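Local coordinates for lipase aflb (Neosartorya fumigata, PDB 6IDY), which probably hydrolyses ester bonds of acylglycerols and related lipids, as lipases of the alpha/beta-hydrolase fold do, at residues Q123-V128 against V212-N217; N203-N208 against W232-L237; A242-P247 against S305-T310. All blocks are in the same frame, centred on the assembly; numbering follows the deposited sequence.

Contact 1: residues Q123-V128 against V212-N217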
loop_
_atom_site.group_PDB
_atom_site.type_symbol
_atom_site.label_atom_id
_atom_site.label_comp_id
_atom_site.label_asym_id
_atom_site.label_seq_id
_atom_site.Cartn_x
_atom_site.Cartn_y
_atom_site.Cartn_z
ATOM N N GLN A 123 24.457 -0.318 17.968
ATOM C CA GLN A 123 24.045 0.987 18.490
ATOM C C GLN A 123 22.533 1.023 18.754
ATOM O O GLN A 123 21.763 0.410 18.004
ATOM C CB GLN A 123 24.510 2.142 17.574
ATOM C CG GLN A 123 23.777 2.256 16.225
ATOM C CD GLN A 123 24.303 3.342 15.314
ATOM O OE1 GLN A 123 24.945 4.313 15.738
ATOM N NE2 GLN A 123 24.028 3.201 14.024
ATOM N N ALA A 124 22.125 1.691 19.850
ATOM C CA ALA A 124 20.719 1.807 20.237
ATOM C C ALA A 124 19.890 2.479 19.137
ATOM O O ALA A 124 20.336 3.447 18.518
ATOM C CB ALA A 124 20.595 2.581 21.543
ATOM N N ILE A 125 18.714 1.917 18.855
ATOM C CA ILE A 125 17.789 2.452 17.852
ATOM C C ILE A 125 16.505 2.924 18.538
ATOM O O ILE A 125 15.604 3.438 17.884
ATOM C CB ILE A 125 17.527 1.443 16.693
ATOM C CG1 ILE A 125 16.953 0.102 17.220
ATOM C CG2 ILE A 125 18.798 1.247 15.834
ATOM C CD1 ILE A 125 16.165 -0.646 16.270
ATOM N N TYR A 126 16.437 2.746 19.864
ATOM C CA TYR A 126 15.291 3.113 20.684
ATOM C C TYR A 126 15.760 3.499 22.098
ATOM O O TYR A 126 16.582 2.783 22.665
ATOM C CB TYR A 126 14.280 1.948 20.755
ATOM C CG TYR A 126 12.920 2.350 21.283
ATOM C CD1 TYR A 126 12.669 2.404 22.654
ATOM C CD2 TYR A 126 11.875 2.648 20.418
ATOM C CE1 TYR A 126 11.428 2.804 23.146
ATOM C CE2 TYR A 126 10.621 3.024 20.899
ATOM C CZ TYR A 126 10.400 3.091 22.265
ATOM O OH TYR A 126 9.167 3.455 22.743
ATOM N N PRO A 127 15.239 4.595 22.706
ATOM C CA PRO A 127 14.201 5.515 22.187
ATOM C C PRO A 127 14.650 6.475 21.078
ATOM O O PRO A 127 13.799 6.960 20.338
ATOM C CB PRO A 127 13.729 6.250 23.449
ATOM C CG PRO A 127 14.934 6.255 24.347
ATOM C CD PRO A 127 15.637 4.949 24.086
ATOM N N VAL A 128 15.960 6.756 20.963
ATOM C CA VAL A 128 16.479 7.701 19.964
ATOM C C VAL A 128 17.751 7.135 19.311
ATOM O O VAL A 128 18.779 7.033 19.986
ATOM C CB VAL A 128 16.752 9.118 20.574
ATOM C CG1 VAL A 128 17.190 10.110 19.501
ATOM C CG2 VAL A 128 15.551 9.665 21.348
ATOM N N VAL A 212 7.154 2.336 10.489
ATOM C CA VAL A 212 8.045 2.364 9.325
ATOM C C VAL A 212 9.446 2.801 9.772
ATOM O O VAL A 212 10.417 2.129 9.428
ATOM C CB VAL A 212 7.514 3.232 8.148
ATOM C CG1 VAL A 212 8.506 3.248 6.985
ATOM C CG2 VAL A 212 6.156 2.741 7.675
ATOM N N ALA A 213 9.543 3.914 10.533
ATOM C CA ALA A 213 10.820 4.441 11.048
ATOM C C ALA A 213 11.534 3.384 11.880
ATOM O O ALA A 213 12.720 3.138 11.653
ATOM C CB ALA A 213 10.584 5.692 11.884
ATOM N N TYR A 214 10.801 2.710 12.799
ATOM C CA TYR A 214 11.419 1.655 13.594
ATOM C C TYR A 214 11.825 0.465 12.738
ATOM O O TYR A 214 12.938 -0.025 12.916
ATOM C CB TYR A 214 10.561 1.228 14.800
ATOM C CG TYR A 214 11.292 0.266 15.711
ATOM C CD1 TYR A 214 12.177 0.728 16.681
ATOM C CD2 TYR A 214 11.126 -1.111 15.582
ATOM C CE1 TYR A 214 12.866 -0.155 17.510
ATOM C CE2 TYR A 214 11.818 -2.003 16.395
ATOM C CZ TYR A 214 12.686 -1.521 17.361
ATOM O OH TYR A 214 13.370 -2.404 18.163
ATOM N N ALA A 215 10.949 0.015 11.807
ATOM C CA ALA A 215 11.238 -1.120 10.916
ATOM C C ALA A 215 12.499 -0.865 10.104
ATOM O O ALA A 215 13.340 -1.753 9.997
ATOM C CB ALA A 215 10.058 -1.404 9.993
ATOM N N ILE A 216 12.666 0.369 9.589
ATOM C CA ILE A 216 13.864 0.742 8.837
ATOM C C ILE A 216 15.125 0.546 9.680
ATOM O O ILE A 216 16.006 -0.220 9.288
ATOM C CB ILE A 216 13.765 2.165 8.227
ATOM C CG1 ILE A 216 12.713 2.218 7.081
ATOM C CG2 ILE A 216 15.137 2.604 7.713
ATOM C CD1 ILE A 216 12.286 3.676 6.659
ATOM N N ASN A 217 15.190 1.211 10.846
ATOM C CA ASN A 217 16.344 1.144 11.740
ATOM C C ASN A 217 16.565 -0.240 12.336
ATOM O O ASN A 217 17.716 -0.644 12.506
ATOM C CB ASN A 217 16.261 2.222 12.815
ATOM C CG ASN A 217 16.546 3.602 12.272
ATOM O OD1 ASN A 217 17.198 3.775 11.232
ATOM N ND2 ASN A 217 16.086 4.620 12.976
HETATM O O HOH W 1 14.882 4.492 15.525
#
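Ile125 presses its methyl end against Tyr214, fastening an irregular loop to helix 205-223, one of the helices packed around the central sheet of this alpha/beta-hydrolase fold. The two side chains cross at about a right angle. CD1 of Ile125 lies 3.6 Å from CE1 of Tyr214 and almost as near to CZ, so the branch reaches the outer part of the ring. CG1 of Ile125 stands between its own backbone N and carbonyl carbon (chi1 58°), a turn that leaves CG2 beside the N and lets the two branches serve different partners. CG2 runs past Asn217 in the opposite sense and meets its CB at 4.1 Å. A beta-branched aliphatic residue suits this place because it fills two directions at once.

Tyr126 adds a smaller touch: its CB approaches Tyr214 CE1 at 4.1 Å, at the edge of the ring and near its plane. A cis peptide bond joins Tyr126 to Pro127 just beyond. Both tyrosines are anchored by their hydroxyls, Tyr126 OH to Val138 O and Tyr214 OH to Glu140 OE2, so each combines an apolar ring with a hydrogen-bonded end.

Asn217 supplies the polar side of an otherwise apolar joint. Its OD1 is bonded to Lys129 NZ and its ND2 to Ser248 OG, and the same amide nitrogen reaches back to the loop through one water. That water accepts from Asn217 ND2 at 2.8 Å and donates to Ile125 O at 2.7 Å.

Contact 2: residues N203-N208 against W232-L237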
loop_
_atom_site.group_PDB
_atom_site.type_symbol
_atom_site.label_atom_id
_atom_site.label_comp_id
_atom_site.label_asym_id
_atom_site.label_seq_id
_atom_site.Cartn_x
_atom_site.Cartn_y
_atom_site.Cartn_z
ATOM N N ASN A 203 -5.541 4.078 11.840
ATOM C CA ASN A 203 -5.259 5.070 12.876
ATOM C C ASN A 203 -4.423 6.195 12.252
ATOM O O ASN A 203 -4.032 6.118 11.081
ATOM C CB ASN A 203 -4.450 4.460 14.041
ATOM C CG ASN A 203 -5.162 3.503 14.955
ATOM O OD1 ASN A 203 -6.381 3.322 14.919
ATOM N ND2 ASN A 203 -4.390 2.875 15.820
ATOM N N ASP A 204 -4.144 7.223 13.055
ATOM C CA ASP A 204 -3.337 8.392 12.745
ATOM C C ASP A 204 -2.067 8.001 11.949
ATOM O O ASP A 204 -1.272 7.180 12.413
ATOM C CB ASP A 204 -2.971 9.074 14.077
ATOM C CG ASP A 204 -2.232 10.393 14.006
ATOM O OD1 ASP A 204 -1.834 10.797 12.890
ATOM O OD2 ASP A 204 -2.051 11.018 15.064
ATOM N N VAL A 205 -1.912 8.568 10.732
ATOM C CA VAL A 205 -0.763 8.336 9.833
ATOM C C VAL A 205 0.566 8.653 10.557
ATOM O O VAL A 205 1.554 7.954 10.337
ATOM C CB VAL A 205 -0.896 9.093 8.474
ATOM C CG1 VAL A 205 0.311 8.838 7.567
ATOM C CG2 VAL A 205 -2.180 8.704 7.745
ATOM N N GLN A 206 0.562 9.658 11.460
ATOM C CA GLN A 206 1.726 10.051 12.272
ATOM C C GLN A 206 2.190 8.897 13.174
ATOM O O GLN A 206 3.390 8.733 13.377
ATOM C CB GLN A 206 1.426 11.310 13.107
ATOM C CG GLN A 206 0.998 12.512 12.262
ATOM C CD GLN A 206 0.493 13.667 13.085
ATOM O OE1 GLN A 206 1.134 14.716 13.173
ATOM N NE2 GLN A 206 -0.677 13.511 13.692
ATOM N N ILE A 207 1.237 8.100 13.702
ATOM C CA ILE A 207 1.510 6.923 14.532
ATOM C C ILE A 207 1.961 5.787 13.615
ATOM O O ILE A 207 2.937 5.109 13.927
ATOM C CB ILE A 207 0.274 6.495 15.396
ATOM C CG1 ILE A 207 -0.243 7.634 16.334
ATOM C CG2 ILE A 207 0.543 5.187 16.183
ATOM C CD1 ILE A 207 0.753 8.244 17.344
ATOM N N ASN A 208 1.248 5.580 12.484
ATOM C CA ASN A 208 1.576 4.533 11.504
ATOM C C ASN A 208 3.021 4.635 11.036
ATOM O O ASN A 208 3.693 3.616 10.912
ATOM C CB ASN A 208 0.614 4.578 10.300
ATOM C CG ASN A 208 -0.833 4.358 10.665
ATOM O OD1 ASN A 208 -1.156 3.831 11.731
ATOM N ND2 ASN A 208 -1.741 4.762 9.784
ATOM N N TRP A 232 2.840 0.728 -0.707
ATOM C CA TRP A 232 1.610 0.800 -1.477
ATOM C C TRP A 232 0.682 1.808 -0.821
ATOM O O TRP A 232 0.583 1.825 0.403
ATOM C CB TRP A 232 0.904 -0.574 -1.600
ATOM C CG TRP A 232 -0.405 -0.502 -2.346
ATOM C CD1 TRP A 232 -0.601 -0.024 -3.610
ATOM C CD2 TRP A 232 -1.700 -0.876 -1.852
ATOM N NE1 TRP A 232 -1.939 -0.076 -3.934
ATOM C CE2 TRP A 232 -2.637 -0.593 -2.872
ATOM C CE3 TRP A 232 -2.160 -1.447 -0.650
ATOM C CZ2 TRP A 232 -4.007 -0.861 -2.728
ATOM C CZ3 TRP A 232 -3.517 -1.707 -0.508
ATOM C CH2 TRP A 232 -4.422 -1.426 -1.543
ATOM N N SER A 233 0.017 2.653 -1.636
ATOM C CA SER A 233 -1.003 3.605 -1.194
ATOM C C SER A 233 -0.474 4.511 -0.068
ATOM O O SER A 233 0.593 5.114 -0.228
ATOM C CB SER A 233 -2.254 2.829 -0.768
ATOM O OG SER A 233 -3.357 3.660 -0.456
ATOM N N GLN A 234 -1.180 4.548 1.086
ATOM C CA GLN A 234 -0.801 5.301 2.281
ATOM C C GLN A 234 0.606 4.941 2.776
ATOM O O GLN A 234 1.240 5.757 3.440
ATOM C CB GLN A 234 -1.820 5.068 3.396
ATOM C CG GLN A 234 -1.657 6.020 4.573
ATOM C CD GLN A 234 -2.073 5.374 5.857
ATOM O OE1 GLN A 234 -1.338 5.378 6.842
ATOM N NE2 GLN A 234 -3.266 4.814 5.877
ATOM N N GLY A 235 1.087 3.744 2.430
ATOM C CA GLY A 235 2.441 3.296 2.758
ATOM C C GLY A 235 3.512 4.299 2.371
ATOM O O GLY A 235 4.513 4.440 3.079
ATOM N N GLY A 236 3.280 4.999 1.254
ATOM C CA GLY A 236 4.143 6.065 0.747
ATOM C C GLY A 236 4.181 7.243 1.700
ATOM O O GLY A 236 5.255 7.783 1.984
ATOM N N LEU A 237 3.003 7.615 2.245
ATOM C CA LEU A 237 2.892 8.700 3.224
ATOM C C LEU A 237 3.590 8.317 4.526
ATOM O O LEU A 237 4.306 9.141 5.091
ATOM C CB LEU A 237 1.421 9.075 3.502
ATOM C CG LEU A 237 0.699 9.858 2.412
ATOM C CD1 LEU A 237 -0.790 9.943 2.713
ATOM C CD2 LEU A 237 1.267 11.265 2.278
#
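Val205 and Asn208 lie one helical turn apart at the start of helix 205-223 and face Gln234, in the sharp bend after strand 227-232, and Leu237, on the first turn of helix 235-245. The CA atoms of Val205 and Leu237 are 7.6 Å apart. The bend, a type II' turn from Trp232 to Gly235, has the form of the nucleophile elbow of alpha/beta hydrolases. Ser233 sits at its apex with the strained positive phi of 54°, and its OG bonds His361 NE2, consistent with the serine and histidine of a catalytic triad. Gly235 suits the turn because Trp232 O lies close to where a beta carbon would be.

At the start of the other segment, Asp204 N-caps helix 205-223: its OD1 accepts from Gln206 N, and Gln206 NE2 bonds both carboxylate oxygens. On the first turn, Val205 projects toward the elbow with CG1 anti to its backbone N. This places CG1 4.2 Å from Leu237 CB and brings CG2 to 3.5 Å from Gln234 OE1. A compact, branched valine can thus touch both neighbours.

Gln234 meets Val205 from the opposite direction and crosses Asn208 at about a right angle, its chain bent at chi2 (-149°), with NE2 held by Ser201 O and Thr169 OG1. Those bonds and the one to Asn208 grip the buried amide at both polar atoms. The amide planes of Gln234 and Asn208 are nearly coplanar, and Asn208 ND2, which also bonds Asn203 O weakly, donates at 3.0 Å to a lone pair of Gln234 OE1.

Contact 3: residues A242-P247 against S305-T310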
loop_
_atom_site.group_PDB
_atom_site.type_symbol
_atom_site.label_atom_id
_atom_site.label_comp_id
_atom_site.label_asym_id
_atom_site.label_seq_id
_atom_site.Cartn_x
_atom_site.Cartn_y
_atom_site.Cartn_z
ATOM N N ALA A 242 8.197 9.082 8.007
ATOM C CA ALA A 242 9.284 8.422 8.754
ATOM C C ALA A 242 10.652 8.977 8.325
ATOM O O ALA A 242 11.469 9.314 9.178
ATOM C CB ALA A 242 9.235 6.909 8.540
ATOM N N LEU A 243 10.867 9.132 7.006
ATOM C CA LEU A 243 12.116 9.669 6.465
ATOM C C LEU A 243 12.340 11.128 6.890
ATOM O O LEU A 243 13.449 11.493 7.282
ATOM C CB LEU A 243 12.164 9.521 4.934
ATOM C CG LEU A 243 12.270 8.092 4.387
ATOM C CD1 LEU A 243 11.982 8.070 2.889
ATOM C CD2 LEU A 243 13.652 7.464 4.697
ATOM N N LYS A 244 11.283 11.940 6.851
ATOM C CA LYS A 244 11.351 13.348 7.237
ATOM C C LYS A 244 11.681 13.532 8.731
ATOM O O LYS A 244 12.655 14.206 9.069
ATOM C CB LYS A 244 10.029 14.064 6.883
ATOM C CG LYS A 244 9.948 15.507 7.400
ATOM C CD LYS A 244 8.826 16.299 6.735
ATOM C CE LYS A 244 8.928 17.760 7.082
ATOM N NZ LYS A 244 7.644 18.459 6.828
ATOM N N TYR A 245 10.856 12.946 9.613
ATOM C CA TYR A 245 10.966 13.157 11.050
ATOM C C TYR A 245 11.917 12.204 11.779
ATOM O O TYR A 245 12.228 12.460 12.937
ATOM C CB TYR A 245 9.576 13.182 11.681
ATOM C CG TYR A 245 8.767 14.343 11.140
ATOM C CD1 TYR A 245 9.093 15.658 11.468
ATOM C CD2 TYR A 245 7.749 14.136 10.216
ATOM C CE1 TYR A 245 8.378 16.733 10.943
ATOM C CE2 TYR A 245 7.024 15.202 9.688
ATOM C CZ TYR A 245 7.345 16.500 10.051
ATOM O OH TYR A 245 6.633 17.550 9.529
ATOM N N TRP A 246 12.425 11.154 11.119
ATOM C CA TRP A 246 13.448 10.301 11.745
ATOM C C TRP A 246 14.614 10.338 10.759
ATOM O O TRP A 246 14.774 9.384 9.991
ATOM C CB TRP A 246 12.952 8.858 12.003
ATOM C CG TRP A 246 12.139 8.676 13.252
ATOM C CD1 TRP A 246 12.543 8.087 14.415
ATOM C CD2 TRP A 246 10.752 9.009 13.430
ATOM N NE1 TRP A 246 11.503 8.058 15.319
ATOM C CE2 TRP A 246 10.390 8.616 14.738
ATOM C CE3 TRP A 246 9.783 9.621 12.614
ATOM C CZ2 TRP A 246 9.102 8.812 15.248
ATOM C CZ3 TRP A 246 8.510 9.828 13.127
ATOM C CH2 TRP A 246 8.178 9.421 14.427
ATOM N N PRO A 247 15.387 11.463 10.686
ATOM C CA PRO A 247 16.465 11.559 9.677
ATOM C C PRO A 247 17.486 10.423 9.668
ATOM O O PRO A 247 18.104 10.195 8.628
ATOM C CB PRO A 247 17.129 12.908 9.984
ATOM C CG PRO A 247 16.098 13.687 10.688
ATOM C CD PRO A 247 15.314 12.700 11.492
ATOM N N SER A 305 9.663 16.864 -1.584
ATOM C CA SER A 305 10.838 16.383 -2.319
ATOM C C SER A 305 11.276 15.067 -1.682
ATOM O O SER A 305 11.008 14.838 -0.502
ATOM C CB SER A 305 11.993 17.388 -2.263
ATOM O OG SER A 305 11.924 18.329 -3.319
ATOM N N ALA A 306 11.947 14.203 -2.452
ATOM C CA ALA A 306 12.427 12.927 -1.922
ATOM C C ALA A 306 13.547 13.104 -0.892
ATOM O O ALA A 306 14.250 14.122 -0.905
ATOM C CB ALA A 306 12.895 12.033 -3.053
ATOM N N TYR A 307 13.699 12.111 0.009
ATOM C CA TYR A 307 14.738 12.097 1.046
ATOM C C TYR A 307 15.832 11.119 0.685
ATOM O O TYR A 307 16.946 11.216 1.197
ATOM C CB TYR A 307 14.124 11.700 2.408
ATOM C CG TYR A 307 13.322 12.825 3.003
ATOM C CD1 TYR A 307 13.951 13.889 3.642
ATOM C CD2 TYR A 307 11.941 12.891 2.830
ATOM C CE1 TYR A 307 13.221 14.961 4.146
ATOM C CE2 TYR A 307 11.205 13.967 3.315
ATOM C CZ TYR A 307 11.853 15.010 3.956
ATOM O OH TYR A 307 11.142 16.082 4.420
ATOM N N VAL A 308 15.485 10.117 -0.129
ATOM C CA VAL A 308 16.370 9.026 -0.574
ATOM C C VAL A 308 15.975 8.736 -2.046
ATOM O O VAL A 308 14.898 9.194 -2.446
ATOM C CB VAL A 308 16.191 7.751 0.332
ATOM C CG1 VAL A 308 16.486 8.042 1.800
ATOM C CG2 VAL A 308 14.799 7.125 0.181
ATOM N N PRO A 309 16.765 7.979 -2.859
ATOM C CA PRO A 309 16.318 7.680 -4.237
ATOM C C PRO A 309 14.901 7.099 -4.249
ATOM O O PRO A 309 14.666 6.040 -3.664
ATOM C CB PRO A 309 17.361 6.676 -4.735
ATOM C CG PRO A 309 18.606 7.031 -3.959
ATOM C CD PRO A 309 18.081 7.357 -2.582
ATOM N N THR A 310 13.939 7.845 -4.837
ATOM C CA THR A 310 12.535 7.418 -4.851
ATOM C C THR A 310 12.024 7.146 -6.268
ATOM O O THR A 310 12.215 7.960 -7.174
ATOM C CB THR A 310 11.647 8.409 -4.071
ATOM O OG1 THR A 310 12.204 8.601 -2.765
ATOM C CG2 THR A 310 10.199 7.930 -3.932
#
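Tyr307, its CG anti to the carbonyl carbon (chi1 -75°), lays one ring face against the backbone of Leu243 and Lys244 in the last turn of helix 235-245. Lys244 CA makes a CH-pi contact, 4.0 Å from the ring centroid, displaced toward the rim. The phenol oxygen ends against the aliphatic stem of the lysine, Tyr307 OH 3.3 Å from Lys244 CG. With CG anti to its own N (chi1 173°) and an extended chain beyond, Lys244 offers methylenes to the tyrosine and carries its ammonium past it, to Tyr245 OH and to the carbonyls of Gly300 and Leu298. The same CG lies over the centre of one face of the Tyr245 ring, 3.6 Å above its plane. A lysine serves well here, apolar along its stem and polar at its tip.

Leu243 CB meets Tyr307 CB at 3.9 Å, while the leucine's forked end crosses Val308 at about a right angle, CD1 to CG2 at 4.0 Å and CD2 close to CG1.

Loop 305-310 leads into strand 310-314. Arg250 and Arg337 also touch Tyr307. Leu243 and Val308 both rest on Phe256 of the adjacent strand 253-259, giving helix and loop one support on the central sheet.

In the fold
From the N terminus, the loop at 123-128 comes first and is met by helix 205-223; contact 1 closes over 83 intervening residues that include strands 161-166 and 190-195. Contact 2 opens inside that span, at the head of the same helix, and closes at the end of strand 227-232 and the start of helix 235-245, so contacts 1 and 2 cross. Contact 3 follows in series: it starts at the end of helix 235-245, whose beginning closes contact 2, and ends at the entry to strand 310-314. Contacts 1 and 3 also touch directly, where Ala213 packs on Ala242 and Trp246. Together the three tie an outer loop, two neighbouring helices and the central sheet.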